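Ribosome-inactivating protein (Lychnis chalcedonica, PDB 2G5X) is a single-chain plant protein of the ribosome-inactivating protein family, known as lychnin. Local coordinates at residues Pro29-Asn41 and Thr222-Asn234. Numbering follows the deposited sequence.
Sequences PKVCNIPVTKKAN and TEEEMKLGLLLYN
Leu-231 packs among Ile-34, Val-36 and Val-31: CG meets CG2 of Ile-34 at 3.7 Å, CB meets CG2 of Val-36, and CD1 reaches CB of Val-31. Branched aliphatic residues suit this place, offering several methyls. The Leu-231 backbone is gripped at both ends, N donating to Pro-35 O (2.8 Å, 175° at the hydrogen) and O accepting from Thr-37 N. Proline, lacking an N-H, serves through its carbonyl. Bonding to the residues flanking Val-36 makes this an isolated parallel beta bridge, joining the C-terminal tail to the loop between helix 10-25 and strand 45-51. The flat Tyr-233 ring accepts aliphatic carbons on both faces: Leu-232 CG on one, Lys-39 CB on the other, a CH-pi contact 3.7 Å from the centroid. Lys-39 can cover that face with methylenes because its chain is extended and chi1 (-168°) sets CG opposite its N, while a water links its amine NZ to Asn-234 O. Threonine's hydroxyl lets Thr-37 OG1 accept a long, bent bond from Tyr-233 N (3.2 Å, 136° at the hydrogen) while bonding to Ser-66 O. Trp-203 NE1 bonds to Leu-230 O and Ser-207 OG to Leu-232 N; the Cys-32–Cys-214 disulfide ties down the type I' turn spanning Val-31 to Ile-34.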
# COMPACT_ATOMS: atom_id res chain seq x y z
N PRO A 29 15.13 16.60 4.80
CA PRO A 29 14.10 17.59 5.10
C PRO A 29 12.80 17.44 4.31
O PRO A 29 12.77 16.86 3.23
CB PRO A 29 14.79 18.92 4.79
CG PRO A 29 16.21 18.63 5.13
CD PRO A 29 16.42 17.27 4.51
N LYS A 30 11.72 17.97 4.88
CA LYS A 30 10.42 17.92 4.25
C LYS A 30 10.26 19.15 3.36
O LYS A 30 11.03 20.11 3.47
CB LYS A 30 9.31 17.91 5.31
CG LYS A 30 9.33 16.69 6.22
CD LYS A 30 8.12 16.69 7.14
CE LYS A 30 8.08 15.42 7.98
NZ LYS A 30 6.90 15.40 8.89
N VAL A 31 9.26 19.11 2.49
CA VAL A 31 8.97 20.22 1.58
C VAL A 31 7.52 20.63 1.83
O VAL A 31 6.61 19.80 1.74
CB VAL A 31 9.15 19.78 0.10
CG1 VAL A 31 8.75 20.91 -0.84
CG2 VAL A 31 10.60 19.39 -0.14
N CYS A 32 7.31 21.90 2.17
CA CYS A 32 5.97 22.40 2.48
C CYS A 32 5.41 21.55 3.63
O CYS A 32 4.20 21.34 3.74
CB CYS A 32 5.05 22.29 1.26
SG CYS A 32 5.60 23.20 -0.22
N ASN A 33 6.32 21.06 4.48
CA ASN A 33 5.99 20.22 5.63
C ASN A 33 5.38 18.89 5.22
O ASN A 33 4.49 18.36 5.90
CB ASN A 33 5.06 20.97 6.59
CG ASN A 33 4.96 20.29 7.95
OD1 ASN A 33 5.95 19.75 8.45
ND2 ASN A 33 3.78 20.33 8.56
N ILE A 34 5.86 18.35 4.10
CA ILE A 34 5.39 17.06 3.59
C ILE A 34 6.62 16.18 3.37
O ILE A 34 7.61 16.64 2.79
CB ILE A 34 4.67 17.22 2.23
CG1 ILE A 34 3.50 18.20 2.35
CG2 ILE A 34 4.17 15.86 1.75
CD1 ILE A 34 2.89 18.57 1.01
N PRO A 35 6.59 14.92 3.83
CA PRO A 35 7.76 14.06 3.63
C PRO A 35 7.97 13.75 2.14
O PRO A 35 7.01 13.70 1.37
CB PRO A 35 7.42 12.82 4.46
CG PRO A 35 5.93 12.78 4.43
CD PRO A 35 5.54 14.23 4.59
N VAL A 36 9.22 13.53 1.76
CA VAL A 36 9.57 13.25 0.37
C VAL A 36 10.36 11.95 0.24
O VAL A 36 11.25 11.68 1.04
CB VAL A 36 10.42 14.40 -0.20
CG1 VAL A 36 10.61 14.23 -1.71
CG2 VAL A 36 9.77 15.75 0.13
N THR A 37 10.05 11.15 -0.78
CA THR A 37 10.78 9.90 -0.97
C THR A 37 12.16 10.20 -1.55
O THR A 37 12.42 11.29 -2.06
CB THR A 37 10.04 8.95 -1.94
OG1 THR A 37 10.01 9.51 -3.25
CG2 THR A 37 8.62 8.69 -1.46
N LYS A 38 13.05 9.21 -1.46
CA LYS A 38 14.41 9.35 -1.96
C LYS A 38 14.59 8.46 -3.19
O LYS A 38 14.32 7.26 -3.14
CB LYS A 38 15.41 8.94 -0.88
CG LYS A 38 14.95 9.21 0.55
CD LYS A 38 14.52 10.66 0.77
CE LYS A 38 13.96 10.84 2.18
NZ LYS A 38 13.44 12.22 2.43
N LYS A 39 15.05 9.05 -4.29
CA LYS A 39 15.24 8.31 -5.53
C LYS A 39 16.18 7.11 -5.37
O LYS A 39 15.97 6.06 -5.98
CB LYS A 39 15.78 9.25 -6.61
CG LYS A 39 15.75 8.66 -8.01
CD LYS A 39 16.06 9.73 -9.05
CE LYS A 39 15.98 9.18 -10.47
NZ LYS A 39 16.19 10.25 -11.48
N ALA A 40 17.21 7.27 -4.53
CA ALA A 40 18.18 6.20 -4.32
C ALA A 40 17.69 5.08 -3.40
O ALA A 40 18.43 4.13 -3.14
CB ALA A 40 19.49 6.78 -3.77
N ASN A 41 16.46 5.17 -2.90
CA ASN A 41 15.92 4.13 -2.03
C ASN A 41 15.17 3.04 -2.81
O ASN A 41 14.22 2.45 -2.30
CB ASN A 41 14.98 4.73 -0.98
CG ASN A 41 15.72 5.31 0.21
OD1 ASN A 41 16.93 5.14 0.36
ND2 ASN A 41 14.98 5.99 1.09
N THR A 222 -8.53 20.05 -8.18
CA THR A 222 -8.71 21.12 -7.21
C THR A 222 -7.54 21.17 -6.24
O THR A 222 -6.74 20.24 -6.16
CB THR A 222 -10.00 20.93 -6.39
OG1 THR A 222 -9.85 19.79 -5.53
CG2 THR A 222 -11.19 20.70 -7.31
N GLU A 223 -7.44 22.27 -5.49
CA GLU A 223 -6.37 22.41 -4.52
C GLU A 223 -6.46 21.31 -3.46
O GLU A 223 -5.44 20.81 -2.99
CB GLU A 223 -6.43 23.79 -3.87
CG GLU A 223 -5.31 24.06 -2.89
CD GLU A 223 -5.24 25.52 -2.47
OE1 GLU A 223 -4.44 25.84 -1.56
OE2 GLU A 223 -5.98 26.35 -3.05
N GLU A 224 -7.68 20.93 -3.09
CA GLU A 224 -7.88 19.89 -2.09
C GLU A 224 -7.50 18.51 -2.62
O GLU A 224 -6.91 17.70 -1.90
CB GLU A 224 -9.34 19.88 -1.61
CG GLU A 224 -9.75 21.14 -0.86
CD GLU A 224 -10.01 22.32 -1.77
OE1 GLU A 224 -9.87 23.47 -1.31
OE2 GLU A 224 -10.38 22.10 -2.95
N GLU A 225 -7.84 18.23 -3.87
CA GLU A 225 -7.50 16.95 -4.47
C GLU A 225 -5.98 16.80 -4.56
O GLU A 225 -5.45 15.69 -4.43
CB GLU A 225 -8.11 16.83 -5.87
CG GLU A 225 -9.56 16.38 -5.87
CD GLU A 225 -10.21 16.50 -7.24
OE1 GLU A 225 -11.24 15.84 -7.46
OE2 GLU A 225 -9.69 17.26 -8.09
N MET A 226 -5.30 17.92 -4.76
CA MET A 226 -3.84 17.92 -4.90
C MET A 226 -3.06 17.97 -3.59
O MET A 226 -1.83 17.92 -3.60
CB MET A 226 -3.40 19.09 -5.79
CG MET A 226 -3.88 18.99 -7.23
SD MET A 226 -3.11 20.21 -8.31
CE MET A 226 -4.05 21.68 -7.88
N LYS A 227 -3.75 18.05 -2.46
CA LYS A 227 -3.09 18.10 -1.16
C LYS A 227 -2.39 16.76 -0.88
O LYS A 227 -3.02 15.80 -0.44
CB LYS A 227 -4.11 18.38 -0.05
CG LYS A 227 -3.57 19.18 1.13
CD LYS A 227 -3.72 20.68 0.89
CE LYS A 227 -2.95 21.50 1.92
NZ LYS A 227 -3.11 22.96 1.70
N LEU A 228 -1.09 16.71 -1.12
CA LEU A 228 -0.34 15.47 -0.93
C LEU A 228 0.12 15.21 0.50
O LEU A 228 0.42 16.13 1.26
CB LEU A 228 0.87 15.44 -1.87
CG LEU A 228 0.53 15.60 -3.35
CD1 LEU A 228 1.80 15.50 -4.17
CD2 LEU A 228 -0.47 14.53 -3.78
N GLY A 229 0.17 13.92 0.86
CA GLY A 229 0.62 13.52 2.18
C GLY A 229 2.04 12.98 2.10
O GLY A 229 2.71 12.79 3.11
N LEU A 230 2.50 12.73 0.87
CA LEU A 230 3.85 12.22 0.62
C LEU A 230 4.25 12.70 -0.77
O LEU A 230 3.48 12.56 -1.72
CB LEU A 230 3.86 10.68 0.66
CG LEU A 230 5.18 9.98 0.30
CD1 LEU A 230 6.23 10.27 1.37
CD2 LEU A 230 4.96 8.48 0.17
N LEU A 231 5.44 13.27 -0.89
CA LEU A 231 5.90 13.75 -2.18
C LEU A 231 6.90 12.79 -2.79
O LEU A 231 7.63 12.09 -2.07
CB LEU A 231 6.58 15.12 -2.06
CG LEU A 231 5.80 16.32 -1.52
CD1 LEU A 231 6.65 17.57 -1.68
CD2 LEU A 231 4.49 16.48 -2.27
N LEU A 232 6.93 12.74 -4.11
CA LEU A 232 7.88 11.91 -4.82
C LEU A 232 9.12 12.79 -4.98
O LEU A 232 9.02 14.02 -4.99
CB LEU A 232 7.33 11.53 -6.20
CG LEU A 232 8.20 10.68 -7.13
CD1 LEU A 232 8.26 9.25 -6.60
CD2 LEU A 232 7.61 10.69 -8.53
N TYR A 233 10.29 12.18 -5.07
CA TYR A 233 11.53 12.93 -5.26
C TYR A 233 11.37 13.74 -6.55
O TYR A 233 10.50 13.44 -7.38
CB TYR A 233 12.69 11.95 -5.40
CG TYR A 233 12.45 10.89 -6.44
CD1 TYR A 233 12.66 11.16 -7.80
CD2 TYR A 233 11.98 9.62 -6.09
CE1 TYR A 233 12.40 10.19 -8.77
CE2 TYR A 233 11.72 8.65 -7.05
CZ TYR A 233 11.93 8.95 -8.39
OH TYR A 233 11.66 8.00 -9.35
N ASN A 234 12.18 14.77 -6.73
CA ASN A 234 12.09 15.58 -7.94
C ASN A 234 13.41 15.53 -8.71
O ASN A 234 14.24 14.65 -8.38
CB ASN A 234 11.72 17.03 -7.60
CG ASN A 234 12.91 17.87 -7.17
OD1 ASN A 234 13.79 17.40 -6.44
ND2 ASN A 234 12.94 19.12 -7.61
OXT ASN A 234 13.59 16.35 -9.63
O HOH W 1 14.54 12.94 -10.76